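Local coordinates for protein separin (Saccharomyces cerevisiae, PDB 5U1T) that cleaves the cohesin subunit MCD1/SCC1 as a caspase-like cysteine protease, freeing sister chromatids to separate at the onset of anaphase, and is held inactive by securin until then, at residues A[698-707]-A[742-750]; A[789-800]-A[828-838]. All blocks are in the same frame, centred on the assembly; numbering follows the deposited sequence.

Contact 1: A[698-707]-A[742-750]; sequences SDLTAFQIYF and IFNESAKLN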
# COMPACT_ATOMS: atom_id res chain seq x y z
N SER A 698 4.81 -16.97 -14.03
CA SER A 698 4.54 -16.18 -15.21
C SER A 698 3.29 -16.74 -15.86
O SER A 698 3.29 -17.03 -17.04
CB SER A 698 5.71 -16.18 -16.21
OG SER A 698 6.96 -16.42 -15.61
N ASP A 699 2.22 -16.88 -15.09
CA ASP A 699 1.03 -17.44 -15.63
C ASP A 699 -0.03 -16.44 -15.48
O ASP A 699 -0.84 -16.52 -14.59
CB ASP A 699 0.68 -18.72 -14.91
CG ASP A 699 -0.30 -19.57 -15.68
OD1 ASP A 699 -1.04 -19.01 -16.51
OD2 ASP A 699 -0.33 -20.79 -15.46
N LEU A 700 0.01 -15.44 -16.33
CA LEU A 700 -0.99 -14.42 -16.30
C LEU A 700 -2.35 -15.03 -16.42
O LEU A 700 -3.29 -14.50 -15.91
CB LEU A 700 -0.77 -13.43 -17.44
CG LEU A 700 -1.95 -12.59 -17.88
CD1 LEU A 700 -2.46 -11.72 -16.76
CD2 LEU A 700 -1.54 -11.72 -19.05
N THR A 701 -2.45 -16.15 -17.11
CA THR A 701 -3.74 -16.77 -17.30
C THR A 701 -4.31 -17.25 -15.99
O THR A 701 -5.40 -16.88 -15.62
CB THR A 701 -3.67 -17.93 -18.31
OG1 THR A 701 -2.74 -17.62 -19.34
CG2 THR A 701 -5.01 -18.14 -18.92
N ALA A 702 -3.56 -18.07 -15.28
CA ALA A 702 -4.02 -18.60 -14.02
C ALA A 702 -4.34 -17.50 -13.04
O ALA A 702 -5.30 -17.57 -12.31
CB ALA A 702 -2.98 -19.52 -13.45
N PHE A 703 -3.51 -16.48 -13.05
CA PHE A 703 -3.70 -15.37 -12.16
C PHE A 703 -5.02 -14.72 -12.46
O PHE A 703 -5.81 -14.53 -11.59
CB PHE A 703 -2.57 -14.40 -12.42
CG PHE A 703 -2.66 -13.14 -11.64
CD1 PHE A 703 -3.43 -12.11 -12.07
CD2 PHE A 703 -1.94 -12.98 -10.50
CE1 PHE A 703 -3.51 -10.95 -11.36
CE2 PHE A 703 -2.01 -11.83 -9.78
CZ PHE A 703 -2.79 -10.81 -10.21
N GLN A 704 -5.26 -14.39 -13.71
CA GLN A 704 -6.49 -13.73 -14.10
C GLN A 704 -7.70 -14.59 -13.79
O GLN A 704 -8.75 -14.07 -13.42
CB GLN A 704 -6.48 -13.36 -15.58
CG GLN A 704 -5.64 -12.13 -15.93
CD GLN A 704 -5.41 -12.01 -17.43
OE1 GLN A 704 -6.10 -12.65 -18.23
NE2 GLN A 704 -4.41 -11.21 -17.82
N ILE A 705 -7.57 -15.90 -13.95
CA ILE A 705 -8.71 -16.76 -13.64
C ILE A 705 -9.04 -16.65 -12.16
O ILE A 705 -10.20 -16.49 -11.78
CB ILE A 705 -8.46 -18.23 -13.97
CG1 ILE A 705 -8.08 -18.39 -15.45
CG2 ILE A 705 -9.69 -19.04 -13.62
CD1 ILE A 705 -9.22 -18.18 -16.44
N TYR A 706 -8.01 -16.69 -11.33
CA TYR A 706 -8.21 -16.71 -9.90
C TYR A 706 -8.85 -15.43 -9.37
O TYR A 706 -9.89 -15.48 -8.70
CB TYR A 706 -6.89 -16.94 -9.17
CG TYR A 706 -7.17 -17.08 -7.71
CD1 TYR A 706 -7.93 -18.15 -7.25
CD2 TYR A 706 -6.75 -16.13 -6.79
CE1 TYR A 706 -8.22 -18.29 -5.93
CE2 TYR A 706 -7.03 -16.27 -5.45
CZ TYR A 706 -7.77 -17.35 -5.03
OH TYR A 706 -8.08 -17.51 -3.69
N PHE A 707 -8.22 -14.29 -9.64
CA PHE A 707 -8.70 -13.01 -9.14
C PHE A 707 -9.84 -12.42 -9.97
O PHE A 707 -10.59 -11.57 -9.48
CB PHE A 707 -7.55 -12.01 -9.06
CG PHE A 707 -6.53 -12.36 -8.04
CD1 PHE A 707 -6.78 -12.12 -6.69
CD2 PHE A 707 -5.34 -12.96 -8.41
CE1 PHE A 707 -5.85 -12.45 -5.75
CE2 PHE A 707 -4.41 -13.28 -7.47
CZ PHE A 707 -4.67 -13.03 -6.13
N ILE A 742 -4.32 -5.83 -6.59
CA ILE A 742 -4.53 -6.79 -7.65
C ILE A 742 -4.12 -6.18 -8.98
O ILE A 742 -3.34 -6.78 -9.72
CB ILE A 742 -5.99 -7.25 -7.73
CG1 ILE A 742 -6.34 -8.15 -6.54
CG2 ILE A 742 -6.22 -8.02 -9.00
CD1 ILE A 742 -7.80 -8.54 -6.47
N PHE A 743 -4.60 -4.98 -9.27
CA PHE A 743 -4.26 -4.27 -10.51
C PHE A 743 -2.77 -3.91 -10.64
O PHE A 743 -2.25 -3.85 -11.74
CB PHE A 743 -5.10 -3.00 -10.65
CG PHE A 743 -6.52 -3.26 -11.05
CD1 PHE A 743 -6.81 -4.10 -12.11
CD2 PHE A 743 -7.56 -2.68 -10.36
CE1 PHE A 743 -8.13 -4.37 -12.47
CE2 PHE A 743 -8.89 -2.94 -10.70
CZ PHE A 743 -9.17 -3.79 -11.77
N ASN A 744 -2.11 -3.67 -9.52
CA ASN A 744 -0.68 -3.38 -9.51
C ASN A 744 0.14 -4.60 -9.92
O ASN A 744 1.10 -4.47 -10.68
CB ASN A 744 -0.24 -2.90 -8.12
CG ASN A 744 -0.05 -1.40 -8.06
OD1 ASN A 744 -0.04 -0.72 -9.08
ND2 ASN A 744 0.11 -0.88 -6.85
N GLU A 745 -0.22 -5.77 -9.42
CA GLU A 745 0.54 -6.96 -9.76
C GLU A 745 0.16 -7.46 -11.14
O GLU A 745 0.97 -8.08 -11.83
CB GLU A 745 0.33 -8.06 -8.72
CG GLU A 745 1.22 -7.84 -7.53
CD GLU A 745 2.59 -8.45 -7.72
OE1 GLU A 745 3.60 -7.77 -7.46
OE2 GLU A 745 2.65 -9.63 -8.09
N SER A 746 -1.07 -7.18 -11.53
CA SER A 746 -1.53 -7.55 -12.85
C SER A 746 -0.77 -6.78 -13.93
O SER A 746 -0.51 -7.30 -15.02
CB SER A 746 -3.02 -7.31 -12.98
OG SER A 746 -3.48 -7.92 -14.16
N ALA A 747 -0.40 -5.54 -13.61
CA ALA A 747 0.47 -4.77 -14.48
C ALA A 747 1.82 -5.48 -14.65
O ALA A 747 2.31 -5.62 -15.77
CB ALA A 747 0.67 -3.35 -13.94
N LYS A 748 2.40 -5.92 -13.53
CA LYS A 748 3.69 -6.59 -13.51
C LYS A 748 3.66 -7.88 -14.33
O LYS A 748 4.57 -8.16 -15.11
CB LYS A 748 4.11 -6.88 -12.07
CG LYS A 748 5.61 -7.00 -11.82
CD LYS A 748 5.90 -7.41 -10.37
CE LYS A 748 7.40 -7.38 -10.06
NZ LYS A 748 7.89 -6.00 -9.88
N LEU A 749 2.60 -8.66 -14.19
CA LEU A 749 2.48 -9.91 -14.93
C LEU A 749 2.36 -9.67 -16.43
O LEU A 749 3.09 -10.29 -17.22
CB LEU A 749 1.28 -10.72 -14.47
CG LEU A 749 1.57 -11.71 -13.36
CD1 LEU A 749 0.39 -12.60 -13.19
CD2 LEU A 749 2.80 -12.53 -13.64
N ASN A 750 1.43 -8.80 -16.81
CA ASN A 750 1.20 -8.44 -18.20
C ASN A 750 2.47 -7.96 -18.89
O ASN A 750 2.80 -8.41 -19.99
CB ASN A 750 0.13 -7.36 -18.29
CG ASN A 750 -1.25 -7.93 -18.51
OD1 ASN A 750 -1.43 -8.90 -19.25
ND2 ASN A 750 -2.25 -7.32 -17.88

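Contact 2: A[789-800]-A[828-838]; sequences LKSLSFSFFQLI and EPIIVYRCLHF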
# COMPACT_ATOMS: atom_id res chain seq x y z
N LEU A 789 0.77 3.67 0.77
CA LEU A 789 2.08 4.21 0.44
C LEU A 789 2.85 3.20 -0.40
O LEU A 789 3.41 3.55 -1.44
CB LEU A 789 2.85 4.55 1.71
CG LEU A 789 2.50 5.92 2.27
CD1 LEU A 789 3.24 6.18 3.57
CD2 LEU A 789 2.81 7.00 1.24
N LYS A 790 2.87 1.96 0.05
CA LYS A 790 3.55 0.89 -0.65
C LYS A 790 2.94 0.73 -2.05
O LYS A 790 3.65 0.62 -3.04
CB LYS A 790 3.47 -0.42 0.14
CG LYS A 790 4.61 -0.61 1.15
CD LYS A 790 6.00 -0.69 0.44
CE LYS A 790 7.19 -1.03 1.41
NZ LYS A 790 8.55 -1.05 0.71
N SER A 791 1.62 0.78 -2.12
CA SER A 791 0.92 0.58 -3.38
C SER A 791 1.08 1.72 -4.37
O SER A 791 1.15 1.50 -5.58
CB SER A 791 -0.57 0.36 -3.11
OG SER A 791 -0.85 -1.02 -3.04
N LEU A 792 1.13 2.95 -3.86
CA LEU A 792 1.13 4.11 -4.73
C LEU A 792 2.49 4.34 -5.32
O LEU A 792 2.61 4.81 -6.45
CB LEU A 792 0.69 5.36 -3.97
CG LEU A 792 0.45 6.62 -4.80
CD1 LEU A 792 -0.34 6.30 -6.08
CD2 LEU A 792 -0.27 7.67 -3.96
N SER A 793 3.52 4.03 -4.54
CA SER A 793 4.89 4.17 -5.02
C SER A 793 5.17 3.08 -6.04
O SER A 793 5.86 3.31 -7.02
CB SER A 793 5.90 4.13 -3.86
OG SER A 793 5.64 3.03 -3.00
N PHE A 794 4.60 1.90 -5.80
CA PHE A 794 4.73 0.76 -6.68
C PHE A 794 4.21 1.11 -8.07
O PHE A 794 4.87 0.85 -9.08
CB PHE A 794 3.99 -0.46 -6.12
CG PHE A 794 3.98 -1.67 -7.02
CD1 PHE A 794 3.20 -1.70 -8.19
CD2 PHE A 794 4.71 -2.80 -6.68
CE1 PHE A 794 3.19 -2.82 -9.01
CE2 PHE A 794 4.69 -3.93 -7.50
CZ PHE A 794 3.93 -3.94 -8.66
N SER A 795 3.01 1.68 -8.12
CA SER A 795 2.40 1.94 -9.41
C SER A 795 3.16 3.03 -10.17
O SER A 795 3.23 2.96 -11.38
CB SER A 795 0.92 2.29 -9.25
OG SER A 795 0.78 3.64 -8.90
N PHE A 796 3.78 4.00 -9.50
CA PHE A 796 4.71 4.88 -10.22
C PHE A 796 5.95 4.15 -10.76
O PHE A 796 6.27 4.27 -11.94
CB PHE A 796 5.15 6.05 -9.34
CG PHE A 796 4.18 7.20 -9.34
CD1 PHE A 796 4.14 8.09 -10.42
CD2 PHE A 796 3.29 7.38 -8.28
CE1 PHE A 796 3.24 9.15 -10.44
CE2 PHE A 796 2.39 8.43 -8.29
CZ PHE A 796 2.37 9.33 -9.37
N PHE A 797 6.64 3.39 -9.91
CA PHE A 797 7.70 2.51 -10.35
C PHE A 797 7.26 1.68 -11.58
O PHE A 797 7.92 1.67 -12.61
CB PHE A 797 8.14 1.57 -9.22
CG PHE A 797 8.65 2.28 -7.99
CD1 PHE A 797 8.99 3.62 -8.01
CD2 PHE A 797 8.79 1.58 -6.79
CE1 PHE A 797 9.46 4.26 -6.84
CE2 PHE A 797 9.26 2.20 -5.63
CZ PHE A 797 9.61 3.54 -5.66
N GLN A 798 6.12 1.01 -11.48
CA GLN A 798 5.66 0.16 -12.55
C GLN A 798 5.43 0.92 -13.86
O GLN A 798 5.86 0.47 -14.92
CB GLN A 798 4.39 -0.58 -12.15
CG GLN A 798 4.19 -1.90 -12.87
CD GLN A 798 5.48 -2.70 -12.96
OE1 GLN A 798 6.02 -3.19 -11.96
NE2 GLN A 798 6.01 -2.81 -14.18
N LEU A 799 4.73 2.05 -13.79
CA LEU A 799 4.40 2.83 -14.98
C LEU A 799 5.67 3.33 -15.66
O LEU A 799 5.82 3.21 -16.89
CB LEU A 799 3.50 4.01 -14.65
CG LEU A 799 1.99 3.81 -14.73
CD1 LEU A 799 1.29 4.92 -13.96
CD2 LEU A 799 1.49 3.78 -16.16
N ILE A 800 6.59 3.88 -14.87
CA ILE A 800 7.87 4.33 -15.39
C ILE A 800 8.64 3.17 -16.02
O ILE A 800 9.12 3.29 -17.13
CB ILE A 800 8.71 5.01 -14.29
CG1 ILE A 800 7.97 6.26 -13.77
CG2 ILE A 800 10.07 5.37 -14.83
CD1 ILE A 800 8.69 7.07 -12.69
N GLU A 828 7.98 9.16 5.24
CA GLU A 828 8.38 7.79 5.57
C GLU A 828 9.69 7.43 4.91
O GLU A 828 9.77 7.32 3.72
CB GLU A 828 7.29 6.78 5.23
CG GLU A 828 5.95 7.06 5.88
CD GLU A 828 5.99 7.06 7.38
OE1 GLU A 828 6.58 6.15 7.96
OE2 GLU A 828 5.43 7.97 7.99
N PRO A 829 10.71 7.17 5.70
CA PRO A 829 12.07 6.96 5.19
C PRO A 829 12.21 5.80 4.21
O PRO A 829 12.91 5.93 3.20
CB PRO A 829 12.88 6.70 6.47
CG PRO A 829 12.15 7.47 7.50
CD PRO A 829 10.69 7.26 7.17
N ILE A 830 11.56 4.68 4.45
CA ILE A 830 11.67 3.58 3.53
C ILE A 830 11.04 3.89 2.20
O ILE A 830 11.42 3.35 1.20
CB ILE A 830 11.02 2.32 4.09
CG1 ILE A 830 11.30 1.14 3.19
CG2 ILE A 830 9.53 2.48 4.17
CD1 ILE A 830 12.71 0.65 3.28
N ILE A 831 10.07 4.76 2.19
CA ILE A 831 9.44 5.13 0.94
C ILE A 831 10.27 6.19 0.23
O ILE A 831 10.51 6.10 -0.97
CB ILE A 831 8.01 5.63 1.13
CG1 ILE A 831 7.15 4.56 1.81
CG2 ILE A 831 7.39 5.99 -0.21
CD1 ILE A 831 6.92 3.32 0.96
N VAL A 832 10.71 7.18 0.98
CA VAL A 832 11.57 8.22 0.45
C VAL A 832 12.85 7.61 -0.12
O VAL A 832 13.26 7.94 -1.24
CB VAL A 832 11.90 9.27 1.52
CG1 VAL A 832 12.94 10.24 1.04
CG2 VAL A 832 10.63 10.00 1.90
N TYR A 833 13.48 6.70 0.62
CA TYR A 833 14.69 6.05 0.12
C TYR A 833 14.42 5.30 -1.18
O TYR A 833 15.09 5.55 -2.18
CB TYR A 833 15.31 5.08 1.13
CG TYR A 833 16.47 4.38 0.46
CD1 TYR A 833 17.61 5.10 0.11
CD2 TYR A 833 16.41 3.03 0.09
CE1 TYR A 833 18.66 4.51 -0.54
CE2 TYR A 833 17.46 2.44 -0.57
CZ TYR A 833 18.58 3.18 -0.89
OH TYR A 833 19.65 2.61 -1.55
N ARG A 834 13.47 4.38 -1.17
CA ARG A 834 13.20 3.55 -2.33
C ARG A 834 12.90 4.38 -3.56
O ARG A 834 13.34 4.03 -4.67
CB ARG A 834 12.04 2.59 -2.07
CG ARG A 834 12.34 1.47 -1.14
CD ARG A 834 13.57 0.70 -1.55
NE ARG A 834 13.87 -0.33 -0.57
CZ ARG A 834 13.42 -1.58 -0.63
NH1 ARG A 834 12.65 -1.95 -1.64
NH2 ARG A 834 13.73 -2.45 0.32
N CYS A 835 12.17 5.47 -3.39
CA CYS A 835 11.84 6.31 -4.53
C CYS A 835 13.08 7.02 -5.06
O CYS A 835 13.27 7.12 -6.27
CB CYS A 835 10.78 7.34 -4.16
SG CYS A 835 9.13 6.69 -4.00
N LEU A 836 13.92 7.50 -4.16
CA LEU A 836 15.15 8.15 -4.58
C LEU A 836 16.10 7.17 -5.26
O LEU A 836 16.86 7.56 -6.16
CB LEU A 836 15.84 8.82 -3.40
CG LEU A 836 15.18 10.12 -2.93
CD1 LEU A 836 15.87 10.67 -1.68
CD2 LEU A 836 15.19 11.14 -4.06
N HIS A 837 16.06 5.90 -4.84
CA HIS A 837 16.90 4.87 -5.43
C HIS A 837 16.44 4.60 -6.84
O HIS A 837 17.25 4.44 -7.74
CB HIS A 837 16.84 3.58 -4.61
CG HIS A 837 17.44 2.38 -5.30
ND1 HIS A 837 18.79 2.19 -5.44
CD2 HIS A 837 16.85 1.29 -5.84
CE1 HIS A 837 19.01 1.04 -6.05
NE2 HIS A 837 17.85 0.47 -6.29
N PHE A 838 15.12 4.57 -7.02
CA PHE A 838 14.50 4.37 -8.32
C PHE A 838 14.76 5.54 -9.26
O PHE A 838 15.18 5.34 -10.40
CB PHE A 838 13.01 4.16 -8.18
CG PHE A 838 12.32 3.90 -9.46
CD1 PHE A 838 12.24 2.62 -9.98
CD2 PHE A 838 11.75 4.95 -10.17
CE1 PHE A 838 11.61 2.38 -11.18
CE2 PHE A 838 11.12 4.72 -11.38
CZ PHE A 838 11.04 3.44 -11.88

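Contact 1: A[698-707]-A[742-750]
Phe703 turns the edge of its ring to the backbone of helix 742-750: the carbonyl oxygen of Ile742 lies near the ring plane, 4.1 Å from CZ. Over the centre of one face sits CD2 of Phe707, 3.7 Å above the plane, and Phe707 in turn has CD2 of Tyr706 over one of its own faces, so Tyr706 and Phe707 each lay a rim atom on the next ring's face rather than stacking parallel. Trp696 also meets the Phe703 ring edge to face. Leu749 comes in obliquely, its CD1 3.5 Å from Phe703 CG and touching CB as well, while Ser746 CB lies 4.0 Å from Phe703 CE1. With CG anti to the backbone nitrogen (chi1 176°), Phe703 reaches straight across to these partners. An alanine here would keep only CB against Leu749 CD1 and would probably open a gap beside Ser746 and leave Phe707 CD2 without the ring face it rests on. One turn along, Ile742 places CD1 3.7 Å from Phe707 CD1. At the other end Asp699 caps helix 700-707, its OD1 accepting from Ala702 N at 3.0 Å from above the carboxylate plane. The short axes run antiparallel at 159°, as in a helical hairpin. No hydrogen bond spans the segments, and Ser746 OG bonds instead to Asp762 of helix 756-775; the pairing therefore rests on apolar and aromatic contact.

Contact 2: A[789-800]-A[828-838]
Phe797 and Phe838 form an offset stack, centroids 4.7 Å apart and planes tilted by 26°, with the two side chains sliding past each other in opposite directions. Phe797 CD1 sits over one face of Phe838, toward the rim, 3.6 Å from CG, and the Phe797 CA rides over the same ring in a CH-pi contact. At the Phe838 edge, Ile800 closes in, its CD1 3.6 Å from CE2. The far end of the Phe797 ring runs on to Cys835, whose SG approaches CZ obliquely at 3.6 Å, a sulfur-aromatic contact. Holding CG opposite its backbone nitrogen (chi1 -178°), Phe838 offers a face to Phe797 and an edge to Ile800. Ser793 O lies over one Phe797 face, toward the rim, and Ser793 CB faces Cys835 SG. Further toward the start of both segments, Ile831 CD1 lies 4.1 Å from Lys790 CD, and Leu789 lays CD1 against Glu828 CG at 3.7 Å. The amine of Lys790 comes near the guanidinium of Arg834, a pair of like charges; Arg834 NE bonds to Ser874 OG, and NH2 makes a weak, long ion pair with Asp871, which probably softens the approach. The axes of the two helices are nearly parallel, 6° apart, as expected when a third, helix 809-825, runs back between them in sequence; its Leu819 and Ile823 touch Cys835, and Tyr815 touches Ile800. Helices 729-752 and 756-775 flank the other side of helix 782-805, while Leu792 and Phe796 pack on aromatic side chains of another protein chain.

In the fold
Going from the N terminus, contact 1 comes first: helix 700-714 ends, the chain turns, and helix 729-752 returns against it, closing a loop of 34 residues. The chain then continues through helix 756-775 into helix 782-805, where contact 2 begins; helix 809-825 fills most of the 27 residues before 828-838 completes it. The two are therefore in series, neither nested nor crossed. They meet through Asn744, whose ND2 donates to Ser791 O at 2.9 Å, and through Lys748 beside Gln798, so helix 729-752 ties one pair to the next in the helical domain, well away from the probable active-site Cys1497.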